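Long-range contacts in sialidase B (Streptococcus pneumoniae serotype 4, PDB 4XJW), which catalyses the hydrolysis of alpha-(2->3), alpha-(2->6) and alpha-(2->8) linkages of terminal sialic acids in oligosaccharides, glycoproteins and glycolipids: residues 203-209 / 222-227; 236-242 / 254-260; 289-293 / 452-458; 301-307 / 420-426. The protein carries 1 engineered substitution. One frame throughout, in Å; residues are numbered along the deposited sequence.

Contact 1. Residues 203-209 / 222-227. With DMS (dimethyl sulfoxide), chain C.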
# COMPACT_ATOMS: atom_id res chain seq x y z
N ALA A 203 8.97 6.21 6.26
CA ALA A 203 7.53 6.04 6.44
C ALA A 203 7.27 4.68 7.03
O ALA A 203 7.89 3.68 6.65
CB ALA A 203 6.80 6.18 5.11
N ASN A 204 6.34 4.62 7.97
CA ASN A 204 5.99 3.34 8.57
C ASN A 204 4.93 2.60 7.77
O ASN A 204 4.66 1.44 8.05
CB ASN A 204 5.53 3.56 10.02
CG ASN A 204 5.64 2.29 10.88
OD1 ASN A 204 6.49 1.43 10.64
ND2 ASN A 204 4.78 2.19 11.88
N TYR A 205 4.34 3.27 6.77
CA TYR A 205 3.22 2.69 6.01
C TYR A 205 3.40 2.91 4.51
O TYR A 205 4.03 3.88 4.10
CB TYR A 205 1.88 3.27 6.48
CG TYR A 205 1.75 3.17 7.98
CD1 TYR A 205 1.33 1.98 8.59
CD2 TYR A 205 2.13 4.23 8.79
CE1 TYR A 205 1.26 1.87 9.97
CE2 TYR A 205 2.07 4.13 10.16
CZ TYR A 205 1.64 2.96 10.75
OH TYR A 205 1.61 2.88 12.11
N PHE A 206 2.87 1.99 3.72
CA PHE A 206 2.96 2.08 2.26
C PHE A 206 1.65 1.67 1.65
O PHE A 206 0.96 0.79 2.18
CB PHE A 206 4.08 1.19 1.71
CG PHE A 206 5.43 1.56 2.23
CD1 PHE A 206 6.15 2.59 1.64
CD2 PHE A 206 5.93 0.94 3.36
CE1 PHE A 206 7.37 2.97 2.15
CE2 PHE A 206 7.17 1.30 3.86
CZ PHE A 206 7.88 2.33 3.27
N ARG A 207 1.29 2.32 0.54
CA ARG A 207 0.07 1.99 -0.19
C ARG A 207 0.29 2.33 -1.65
O ARG A 207 1.21 3.08 -2.00
CB ARG A 207 -1.17 2.77 0.32
CG ARG A 207 -1.88 2.18 1.57
CD ARG A 207 -3.42 2.32 1.47
NE ARG A 207 -4.03 1.54 0.39
CZ ARG A 207 -5.29 1.68 -0.03
NH1 ARG A 207 -6.07 2.59 0.55
NH2 ARG A 207 -5.77 0.92 -1.03
N ILE A 208 -0.57 1.77 -2.49
CA ILE A 208 -0.65 2.14 -3.91
C ILE A 208 0.61 1.77 -4.71
O ILE A 208 1.29 2.65 -5.25
CB ILE A 208 -0.97 3.65 -4.12
CG1 ILE A 208 -1.91 4.22 -3.06
CG2 ILE A 208 -1.59 3.86 -5.48
CD1 ILE A 208 -3.27 3.52 -2.98
N PRO A 209 0.93 0.48 -4.80
CA PRO A 209 2.14 0.03 -5.49
C PRO A 209 2.01 0.10 -7.01
O PRO A 209 0.90 -0.04 -7.55
CB PRO A 209 2.23 -1.44 -5.10
CG PRO A 209 0.79 -1.85 -4.84
CD PRO A 209 0.17 -0.64 -4.21
N SER A 222 7.06 2.19 -8.04
CA SER A 222 6.77 3.37 -7.21
C SER A 222 5.69 3.06 -6.19
O SER A 222 5.00 2.03 -6.29
CB SER A 222 6.41 4.60 -8.04
OG SER A 222 5.21 4.43 -8.77
N ILE A 223 5.56 3.93 -5.19
CA ILE A 223 4.70 3.68 -4.05
C ILE A 223 4.40 4.98 -3.33
O ILE A 223 5.18 5.94 -3.42
CB ILE A 223 5.37 2.66 -3.07
CG1 ILE A 223 4.37 2.08 -2.08
CG2 ILE A 223 6.47 3.31 -2.26
CD1 ILE A 223 4.10 0.65 -2.29
N ASP A 224 3.26 5.03 -2.65
CA ASP A 224 2.99 6.06 -1.64
C ASP A 224 3.71 5.65 -0.36
O ASP A 224 3.41 4.59 0.19
CB ASP A 224 1.50 6.11 -1.30
CG ASP A 224 0.64 6.85 -2.31
OD1 ASP A 224 0.97 6.96 -3.51
OD2 ASP A 224 -0.44 7.31 -1.87
N ALA A 225 4.64 6.48 0.09
CA ALA A 225 5.27 6.34 1.39
C ALA A 225 4.37 7.17 2.32
O ALA A 225 4.39 8.40 2.27
CB ALA A 225 6.69 6.90 1.36
N ARG A 226 3.56 6.49 3.13
CA ARG A 226 2.54 7.18 3.91
C ARG A 226 2.96 7.28 5.37
O ARG A 226 3.22 6.27 6.04
CB ARG A 226 1.19 6.47 3.75
CG ARG A 226 0.68 6.45 2.30
CD ARG A 226 -0.84 6.35 2.23
NE ARG A 226 -1.31 6.47 0.86
CZ ARG A 226 -2.59 6.39 0.50
NH1 ARG A 226 -3.52 6.18 1.43
NH2 ARG A 226 -2.93 6.53 -0.77
N TYR A 227 3.04 8.52 5.87
CA TYR A 227 3.62 8.75 7.19
C TYR A 227 2.60 8.75 8.32
O TYR A 227 2.90 8.25 9.40
CB TYR A 227 4.46 10.04 7.19
CG TYR A 227 5.64 9.95 6.27
CD1 TYR A 227 5.50 10.18 4.90
CD2 TYR A 227 6.89 9.57 6.75
CE1 TYR A 227 6.58 10.06 4.03
CE2 TYR A 227 7.99 9.44 5.89
CZ TYR A 227 7.81 9.70 4.53
OH TYR A 227 8.87 9.58 3.66
S DMS C . -6.26 5.65 -3.49
O DMS C . -5.08 6.43 -2.96
C1 DMS C . -6.83 4.54 -2.18
C2 DMS C . -7.67 6.79 -3.51
O HOH W 1 5.41 6.91 9.62
O HOH W 2 1.67 5.41 -5.66
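Tyr205 and Arg207 pair with Arg226 and Asp224 in an antiparallel hairpin whose short strand axes approach to 4.7 Å and run 151° apart. The backbone bond from Arg226 N to Tyr205 O is 2.8 Å long, while its return partner, Tyr205 N to Arg226 O, is weak; Arg207 and Asp224 exchange two sound bonds. At the open end of the pairing, Ala203 CB sits over one face of the Tyr227 ring, 3.6 Å from the ring centroid, a CH-pi contact.

On the face carrying both arginines, Arg226 turns CG away from its carbonyl carbon (chi1 -61°) and then runs extended, which brings its guanidinium alongside Asp224. The grip is side-on and falls on a single oxygen: Arg226 NE reaches Asp224 OD2 on its anti lone pair at 3.0 Å, and Arg226 NH2 meets the same OD2 at 2.8 Å as a salt bridge. Arg207 CB lies 3.7 Å above one face of this guanidinium, and Ile208 CG1 comes within 3.4 Å of Arg226 NH2. The guanidinium planes of Arg207 and Arg226 are 56° apart. Dimethyl sulfoxide, probably from the crystallisation liquor, accepts from Arg226 NH2 through its O at 3.1 Å.

Arg226 NH1 also bridges to Asp232, the proton acceptor by similarity, and Arg207, a substrate-binding residue by similarity, bridges to Glu631. Asp224 and Asp232 together probably fix the rotation of the Arg226 guanidinium, while Glu631 holds Arg207 NE, consistent with a second-shell role for Asp224 in orienting Arg226 towards Asp232 at the sialidase active site.

Contact 2. Residues 236-242 / 254-260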
# COMPACT_ATOMS: atom_id res chain seq x y z
N LYS A 236 0.61 13.36 5.45
CA LYS A 236 1.94 13.48 4.86
C LYS A 236 2.20 12.20 4.09
O LYS A 236 2.20 11.09 4.66
CB LYS A 236 3.05 13.71 5.88
CG LYS A 236 4.41 13.82 5.18
CD LYS A 236 5.60 13.91 6.13
CE LYS A 236 6.90 13.85 5.32
NZ LYS A 236 6.98 14.93 4.28
N ILE A 237 2.37 12.35 2.79
CA ILE A 237 2.71 11.23 1.92
C ILE A 237 3.71 11.71 0.88
O ILE A 237 3.55 12.80 0.33
CB ILE A 237 1.46 10.71 1.16
CG1 ILE A 237 0.33 10.36 2.14
CG2 ILE A 237 1.84 9.53 0.25
CD1 ILE A 237 -1.02 10.14 1.45
N ASN A 238 4.75 10.90 0.64
CA ASN A 238 5.72 11.14 -0.44
C ASN A 238 5.61 10.01 -1.46
O ASN A 238 5.08 8.95 -1.14
CB ASN A 238 7.15 11.16 0.11
CG ASN A 238 7.47 12.39 0.96
OD1 ASN A 238 6.93 13.48 0.75
ND2 ASN A 238 8.38 12.23 1.92
N ILE A 239 6.13 10.21 -2.67
CA ILE A 239 6.24 9.12 -3.65
C ILE A 239 7.66 8.59 -3.63
O ILE A 239 8.61 9.35 -3.80
CB ILE A 239 5.89 9.58 -5.07
CG1 ILE A 239 4.51 10.25 -5.13
CG2 ILE A 239 5.95 8.39 -6.03
CD1 ILE A 239 3.36 9.40 -4.58
N ALA A 240 7.81 7.28 -3.41
CA ALA A 240 9.14 6.66 -3.35
C ALA A 240 9.27 5.65 -4.48
O ALA A 240 8.27 5.15 -5.01
CB ALA A 240 9.36 5.97 -1.99
N THR A 241 10.52 5.37 -4.86
CA THR A 241 10.80 4.40 -5.93
C THR A 241 11.95 3.47 -5.56
O THR A 241 12.81 3.83 -4.75
CB THR A 241 11.11 5.06 -7.30
OG1 THR A 241 12.27 5.89 -7.20
CG2 THR A 241 9.98 5.96 -7.78
N SER A 242 11.93 2.29 -6.17
CA SER A 242 13.00 1.30 -6.07
C SER A 242 13.05 0.50 -7.37
O SER A 242 12.05 0.38 -8.06
CB SER A 242 12.72 0.38 -4.87
OG SER A 242 13.65 -0.71 -4.81
N PRO A 254 15.22 2.48 -1.43
CA PRO A 254 14.32 3.47 -2.03
C PRO A 254 14.86 4.91 -2.02
O PRO A 254 15.66 5.29 -1.16
CB PRO A 254 13.09 3.40 -1.13
CG PRO A 254 13.10 2.01 -0.59
CD PRO A 254 14.57 1.73 -0.35
N ILE A 255 14.42 5.67 -3.01
CA ILE A 255 14.67 7.11 -3.06
C ILE A 255 13.33 7.79 -3.24
O ILE A 255 12.32 7.11 -3.49
CB ILE A 255 15.62 7.52 -4.21
CG1 ILE A 255 15.02 7.18 -5.58
CG2 ILE A 255 16.97 6.88 -4.00
CD1 ILE A 255 15.79 7.77 -6.77
N PHE A 256 13.29 9.11 -3.12
CA PHE A 256 12.05 9.83 -3.39
C PHE A 256 12.00 10.34 -4.82
O PHE A 256 12.99 10.88 -5.33
CB PHE A 256 11.84 11.03 -2.44
CG PHE A 256 11.70 10.65 -1.00
CD1 PHE A 256 10.62 9.89 -0.57
CD2 PHE A 256 12.63 11.07 -0.06
CE1 PHE A 256 10.49 9.53 0.77
CE2 PHE A 256 12.51 10.73 1.27
CZ PHE A 256 11.44 9.96 1.69
N ALA A 257 10.84 10.18 -5.44
CA ALA A 257 10.53 10.79 -6.73
C ALA A 257 9.85 12.14 -6.55
O ALA A 257 10.10 13.07 -7.33
CB ALA A 257 9.67 9.87 -7.58
N MET A 258 8.98 12.24 -5.55
CA MET A 258 8.33 13.51 -5.20
C MET A 258 8.23 13.58 -3.69
O MET A 258 7.80 12.63 -3.03
CB MET A 258 6.92 13.61 -5.79
CG MET A 258 6.87 13.62 -7.31
SD MET A 258 5.20 13.90 -7.92
CE MET A 258 5.47 13.69 -9.68
N LYS A 259 8.63 14.72 -3.13
CA LYS A 259 8.60 14.89 -1.68
C LYS A 259 8.37 16.34 -1.31
O LYS A 259 8.69 17.26 -2.08
CB LYS A 259 9.91 14.42 -1.07
CG LYS A 259 11.06 15.36 -1.36
CD LYS A 259 12.31 14.96 -0.62
CE LYS A 259 11.99 14.74 0.83
NZ LYS A 259 13.18 14.39 1.66
N PHE A 260 7.79 16.53 -0.13
CA PHE A 260 7.65 17.83 0.49
C PHE A 260 8.33 17.79 1.85
O PHE A 260 8.45 16.72 2.45
CB PHE A 260 6.17 18.16 0.72
CG PHE A 260 5.45 18.64 -0.50
CD1 PHE A 260 5.95 19.68 -1.27
CD2 PHE A 260 4.24 18.06 -0.86
CE1 PHE A 260 5.26 20.14 -2.38
CE2 PHE A 260 3.55 18.52 -1.98
CZ PHE A 260 4.06 19.55 -2.74
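Lys236 brings NZ to 3.0 Å from Phe260 O at the end of a beta hairpin away from its connecting loop; the antiparallel register of this hairpin is interrupted by a classic beta bulge opposite Ile239. Next along the touching residues, Asn238 uses both ends of its amide. Its CG stands beside the backbone N (chi1 -71°), which carries the amide across to the facing segment. Asn238 OD1 accepts from Phe260 N at 3.3 Å, with the donor 36° above the carbonyl plane, whereas Asn238 ND2 lies over one face of the Phe256 ring, 3.6 Å from Phe256 CE1. The amide and ring planes are 73° apart, and Tyr227 OH is a further hydrogen-bonding partner of ND2.

Ile239 marks the bulge. Its N donates to Met258 O, and its O receives two backbone donors, Ala257 N at 2.9 Å and Met258 N in a weak bond; that shared acceptor is the evidence for the one-residue shift. Ile239 and Met258 point the same way, side by side, towards the strands 286-294 and 301-308. Ala240 then restores the pairing opposite Phe256, in a non-hydrogen-bonded pair. Thr241 exchanges two backbone bonds with Ile255, and its OG1, which packs 3.4 Å from Ile255 CG1, is hydrogen-bonded to Trp433 NE1. Ser242 begins the first BNR repeat: its OG pairs with Ser252 O, and its CB stands 4.5 Å from Pro254 CA.

Contact 3. Residues 289-293 / 452-458. With OPX ((1s,3R,4S)-1-[(cyclohexylamino)methyl]-3,4-dihydroxycyclopentanesulfonic acid), chain B.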
# COMPACT_ATOMS: atom_id res chain seq x y z
N ASP A 289 -1.03 8.63 -5.20
CA ASP A 289 -1.39 7.90 -6.44
C ASP A 289 -0.44 8.18 -7.60
O ASP A 289 -0.62 9.14 -8.35
CB ASP A 289 -2.85 8.16 -6.86
CG ASP A 289 -3.85 7.61 -5.87
OD1 ASP A 289 -3.44 6.88 -4.94
OD2 ASP A 289 -5.06 7.90 -6.01
N SER A 290 0.57 7.33 -7.74
CA SER A 290 1.56 7.52 -8.78
C SER A 290 1.39 6.57 -9.95
O SER A 290 0.75 5.51 -9.83
CB SER A 290 2.98 7.41 -8.21
OG SER A 290 3.26 6.10 -7.75
N SER A 291 2.01 6.93 -11.07
CA SER A 291 1.92 6.15 -12.30
C SER A 291 3.21 6.34 -13.11
O SER A 291 3.74 7.46 -13.15
CB SER A 291 0.71 6.57 -13.13
OG SER A 291 0.41 5.58 -14.10
N ILE A 292 3.69 5.27 -13.75
CA ILE A 292 4.97 5.28 -14.46
C ILE A 292 4.84 4.88 -15.93
O ILE A 292 4.04 4.00 -16.26
CB ILE A 292 5.97 4.31 -13.79
CG1 ILE A 292 6.39 4.82 -12.42
CG2 ILE A 292 7.22 4.14 -14.65
CD1 ILE A 292 7.15 3.77 -11.62
N VAL A 293 5.62 5.52 -16.80
CA VAL A 293 5.75 5.06 -18.17
C VAL A 293 7.18 5.33 -18.64
O VAL A 293 7.87 6.18 -18.07
CB VAL A 293 4.73 5.78 -19.09
CG1 VAL A 293 5.23 7.17 -19.42
CG2 VAL A 293 4.51 4.99 -20.37
N LEU A 452 -5.30 10.96 -10.95
CA LEU A 452 -4.46 10.03 -11.69
C LEU A 452 -4.83 8.59 -11.35
O LEU A 452 -5.06 8.25 -10.19
CB LEU A 452 -3.00 10.28 -11.37
CG LEU A 452 -1.96 9.57 -12.23
CD1 LEU A 452 -1.96 10.09 -13.65
CD2 LEU A 452 -0.59 9.75 -11.59
N CYS A 453 -4.88 7.74 -12.37
CA CYS A 453 -5.05 6.31 -12.13
C CYS A 453 -3.71 5.70 -11.77
O CYS A 453 -2.76 5.76 -12.55
CB CYS A 453 -5.60 5.62 -13.38
SG CYS A 453 -7.21 6.27 -13.91
N PRO A 454 -3.62 5.10 -10.57
CA PRO A 454 -2.31 4.55 -10.19
C PRO A 454 -1.92 3.33 -10.99
O PRO A 454 -2.78 2.54 -11.42
CB PRO A 454 -2.48 4.18 -8.73
CG PRO A 454 -3.96 4.04 -8.51
CD PRO A 454 -4.63 4.95 -9.51
N GLY A 455 -0.62 3.17 -11.21
CA GLY A 455 -0.09 1.99 -11.86
C GLY A 455 0.83 2.35 -13.00
O GLY A 455 1.88 2.97 -12.79
N GLN A 456 0.45 1.95 -14.20
CA GLN A 456 1.24 2.17 -15.41
C GLN A 456 0.56 3.18 -16.31
O GLN A 456 -0.67 3.20 -16.44
CB GLN A 456 1.42 0.86 -16.19
CG GLN A 456 2.16 -0.25 -15.42
CD GLN A 456 2.38 -1.52 -16.23
OE1 GLN A 456 1.83 -1.69 -17.32
NE2 GLN A 456 3.19 -2.43 -15.68
N GLY A 457 1.37 4.03 -16.93
CA GLY A 457 0.94 4.72 -18.13
C GLY A 457 1.19 3.76 -19.28
O GLY A 457 1.73 2.65 -19.07
N LEU A 458 0.82 4.17 -20.49
CA LEU A 458 0.94 3.29 -21.66
C LEU A 458 1.77 3.93 -22.75
O LEU A 458 1.48 5.04 -23.20
CB LEU A 458 -0.45 2.97 -22.21
CG LEU A 458 -0.46 2.09 -23.46
CD1 LEU A 458 -0.07 0.66 -23.15
CD2 LEU A 458 -1.84 2.11 -24.08
CAF OPX B . 9.19 -8.80 -21.77
CAG OPX B . 9.41 -7.99 -23.02
CAH OPX B . 9.09 -7.91 -20.58
CAI OPX B . 8.33 -6.97 -23.19
CAJ OPX B . 8.02 -6.87 -20.73
CAK OPX B . 7.12 -4.04 -21.28
CAL OPX B . 4.65 -3.78 -20.68
CAM OPX B . 6.15 -1.99 -20.15
CAO OPX B . 4.08 -2.92 -19.61
CAP OPX B . 5.25 -2.31 -18.97
CAQ OPX B . 8.22 -6.07 -22.00
CAR OPX B . 5.89 -3.09 -21.16
NAN OPX B . 7.09 -5.15 -22.24
OAA OPX B . 5.32 -3.48 -23.73
OAB OPX B . 4.33 -1.54 -22.65
OAC OPX B . 3.32 -3.66 -18.71
OAD OPX B . 5.91 -3.16 -18.12
OAE OPX B . 6.68 -1.54 -23.17
SAS OPX B . 5.54 -2.37 -22.77
O HOH W 3 -2.22 6.94 -14.79
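The flat amide of Gln456, a residue paired through its backbone with Ile292, is turned to the bound inhibitor and carries its main contacts there. It projects from a parallel strand pairing, in which 286-294 and 451-459 join as the innermost strands of two adjacent blades of the sialidase beta-propeller. The inhibitor hydroxyl OAC donates to Gln456 OE1 at 2.8 Å, and Gln456 NE2 returns a weak bond to it besides pairing with Leu211 O. The extended chain beyond CG delivers this amide to the pocket.

Three backbone bonds zigzag across the pairing: Gly455 N to Ser290 O, Ile292 N to Gly455 O, and Gly457 N to Ile292 O, the last 2.8 Å long with the donor 47° above the carbonyl plane. Pro454 CA adds a CA-H...O contact to Ser290 O at 3.2 Å. Gly455 adopts phi 129° and psi -118°, a region suited to glycine, just after Pro454, whose side chain nears Glu503, a predicted active-site residue, and Tyr615, the nucleophile by similarity.

Leu452 CD2 packs on backbone and a serine methylene, 3.3 Å from Asp289 O and 3.8 Å from Ser291 CB. A water completes the joint, accepting from Ser291 OG at 3.0 Å and donating to Cys453 O at 2.6 Å.

Contact 4. Residues 301-307 / 420-426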
# COMPACT_ATOMS: atom_id res chain seq x y z
N THR A 301 12.29 8.00 -18.16
CA THR A 301 11.18 7.40 -17.44
C THR A 301 10.38 8.57 -16.90
O THR A 301 10.95 9.55 -16.42
CB THR A 301 11.67 6.53 -16.27
OG1 THR A 301 12.57 5.54 -16.77
CG2 THR A 301 10.51 5.84 -15.58
N ILE A 302 9.06 8.48 -17.01
CA ILE A 302 8.18 9.55 -16.59
C ILE A 302 7.22 9.08 -15.50
O ILE A 302 6.57 8.05 -15.63
CB ILE A 302 7.40 10.10 -17.79
CG1 ILE A 302 8.39 10.68 -18.81
CG2 ILE A 302 6.38 11.13 -17.34
CD1 ILE A 302 7.74 11.15 -20.09
N LEU A 303 7.16 9.83 -14.40
CA LEU A 303 6.27 9.48 -13.29
C LEU A 303 5.31 10.62 -13.01
O LEU A 303 5.72 11.78 -12.89
CB LEU A 303 7.10 9.10 -12.04
CG LEU A 303 6.37 8.70 -10.75
CD1 LEU A 303 7.24 7.76 -9.91
CD2 LEU A 303 6.02 9.91 -9.90
N LEU A 304 4.03 10.29 -12.92
CA LEU A 304 3.02 11.27 -12.55
C LEU A 304 2.46 10.94 -11.16
O LEU A 304 2.49 9.78 -10.73
CB LEU A 304 1.89 11.32 -13.59
CG LEU A 304 2.06 12.26 -14.79
CD1 LEU A 304 3.31 11.94 -15.59
CD2 LEU A 304 0.83 12.20 -15.67
N ALA A 305 1.96 11.95 -10.45
CA ALA A 305 1.25 11.75 -9.19
C ALA A 305 0.28 12.90 -8.93
O ALA A 305 0.46 13.99 -9.48
CB ALA A 305 2.23 11.61 -8.01
N ASP A 306 -0.73 12.68 -8.11
CA ASP A 306 -1.54 13.81 -7.67
C ASP A 306 -0.74 14.62 -6.66
O ASP A 306 0.04 14.06 -5.89
CB ASP A 306 -2.82 13.36 -6.95
CG ASP A 306 -3.70 12.44 -7.77
OD1 ASP A 306 -3.70 12.51 -9.02
OD2 ASP A 306 -4.44 11.65 -7.14
N VAL A 307 -0.95 15.94 -6.65
CA VAL A 307 -0.34 16.80 -5.64
C VAL A 307 -1.43 17.48 -4.83
O VAL A 307 -2.37 18.04 -5.40
CB VAL A 307 0.54 17.89 -6.26
CG1 VAL A 307 1.35 18.59 -5.17
CG2 VAL A 307 1.45 17.29 -7.29
N TYR A 420 -4.00 18.73 -7.81
CA TYR A 420 -3.28 18.93 -9.06
C TYR A 420 -2.64 17.62 -9.52
O TYR A 420 -2.60 16.66 -8.76
CB TYR A 420 -2.17 19.98 -8.89
CG TYR A 420 -2.63 21.31 -8.35
CD1 TYR A 420 -2.88 21.50 -6.99
CD2 TYR A 420 -2.80 22.40 -9.20
CE1 TYR A 420 -3.29 22.72 -6.50
CE2 TYR A 420 -3.21 23.62 -8.72
CZ TYR A 420 -3.46 23.78 -7.38
OH TYR A 420 -3.88 25.00 -6.90
N ILE A 421 -2.15 17.60 -10.75
CA ILE A 421 -1.31 16.50 -11.22
C ILE A 421 0.06 17.06 -11.54
O ILE A 421 0.17 18.11 -12.17
CB ILE A 421 -1.88 15.82 -12.48
CG1 ILE A 421 -3.24 15.20 -12.19
CG2 ILE A 421 -0.93 14.72 -13.00
CD1 ILE A 421 -3.89 14.51 -13.39
N ALA A 422 1.11 16.38 -11.09
CA ALA A 422 2.47 16.79 -11.43
C ALA A 422 3.19 15.65 -12.11
O ALA A 422 2.79 14.50 -11.98
CB ALA A 422 3.23 17.23 -10.21
N MET A 423 4.28 15.99 -12.80
CA MET A 423 5.11 14.99 -13.46
C MET A 423 6.57 15.20 -13.08
O MET A 423 6.99 16.33 -12.84
CB MET A 423 4.93 15.08 -14.98
CG MET A 423 5.55 16.28 -15.63
SD MET A 423 5.58 16.13 -17.42
CE MET A 423 5.77 14.41 -17.67
N THR A 424 7.32 14.11 -12.99
CA THR A 424 8.76 14.19 -12.88
C THR A 424 9.34 13.21 -13.88
O THR A 424 8.62 12.32 -14.38
CB THR A 424 9.27 13.90 -11.44
OG1 THR A 424 10.70 14.03 -11.43
CG2 THR A 424 8.89 12.49 -10.98
N THR A 425 10.61 13.38 -14.20
CA THR A 425 11.29 12.51 -15.14
C THR A 425 12.60 12.03 -14.55
O THR A 425 13.15 12.66 -13.65
CB THR A 425 11.60 13.19 -16.49
OG1 THR A 425 12.60 14.21 -16.29
CG2 THR A 425 10.35 13.82 -17.10
N SER A 426 13.10 10.92 -15.06
CA SER A 426 14.41 10.43 -14.68
C SER A 426 15.18 10.12 -15.94
O SER A 426 14.66 9.49 -16.87
CB SER A 426 14.31 9.16 -13.83
OG SER A 426 15.61 8.62 -13.65
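Ile302 and Met423 meet at the apolar centre, where Ile302 CG2 presses on Met423 CE at 3.4 Å, closer than usual for two carbons. Met423 CG occupies the position between backbone N and carbonyl carbon (chi1 72°), and the bend at its last torsion swings CE back across Ile302. Leu304 lies alongside, pointing the same way, with its CD1 3.6 Å from Met423 CB; its other branch, CD2, reaches Ile421 CG2 at 4.1 Å. This side of the pair packs on Leu466, Phe468 and Thr470 of strand 466-472. On the reverse side a second tight pair, Val307 CG2 and Ala422 CB, also comes to 3.4 Å, while Leu303 and Ala305 turn to Ile239 of strand 237-244.

Between these two layers runs an unbroken antiparallel ladder from Thr301-Ser426 to Val307-Tyr420. Eight backbone bonds hold it, two in each of four hydrogen-bonded pairs; the straightest is Ala422 N to Ala305 O, with an angle of 173° at the hydrogen. In the last pair Val307 O also lies at the edge of the Tyr420 ring, 3.8 Å from Tyr420 CD1.

Polar groups gather at the margins. Asp306 OD1 accepts from Leu452 N. At the far end Ser426 OG accepts from Asn428 N and Gly430 N and pairs with Ser432 O. The turn held by Ser426 OG lies in the second BNR repeat, the Asp-box hairpin characteristic of sialidase beta-propeller blades, and the ladder forms the middle of one such blade.

From the N terminus, contact 1 closes a hairpin with 12 residues between its segments, and contact 2 closes the next with 11. Strands 219-226 and 237-244 are neighbours, so both hairpins build one four-stranded sheet. The chain then enters 289-293, which opens contact 3; its partner 452-458 arrives only 158 residues later. Contact 4 (301-307 with 420-426), which encloses 112 residues, is nested within that loop, and no contacts cross. Strands 286-294 and 301-308 are adjacent, linking contacts 3 and 4 in a mixed sheet. Between the sheets, Ser222 OG bonds Ser290 OG, and Met258 packs against Leu303, Ala305 and Ala422, joining successive propeller blades.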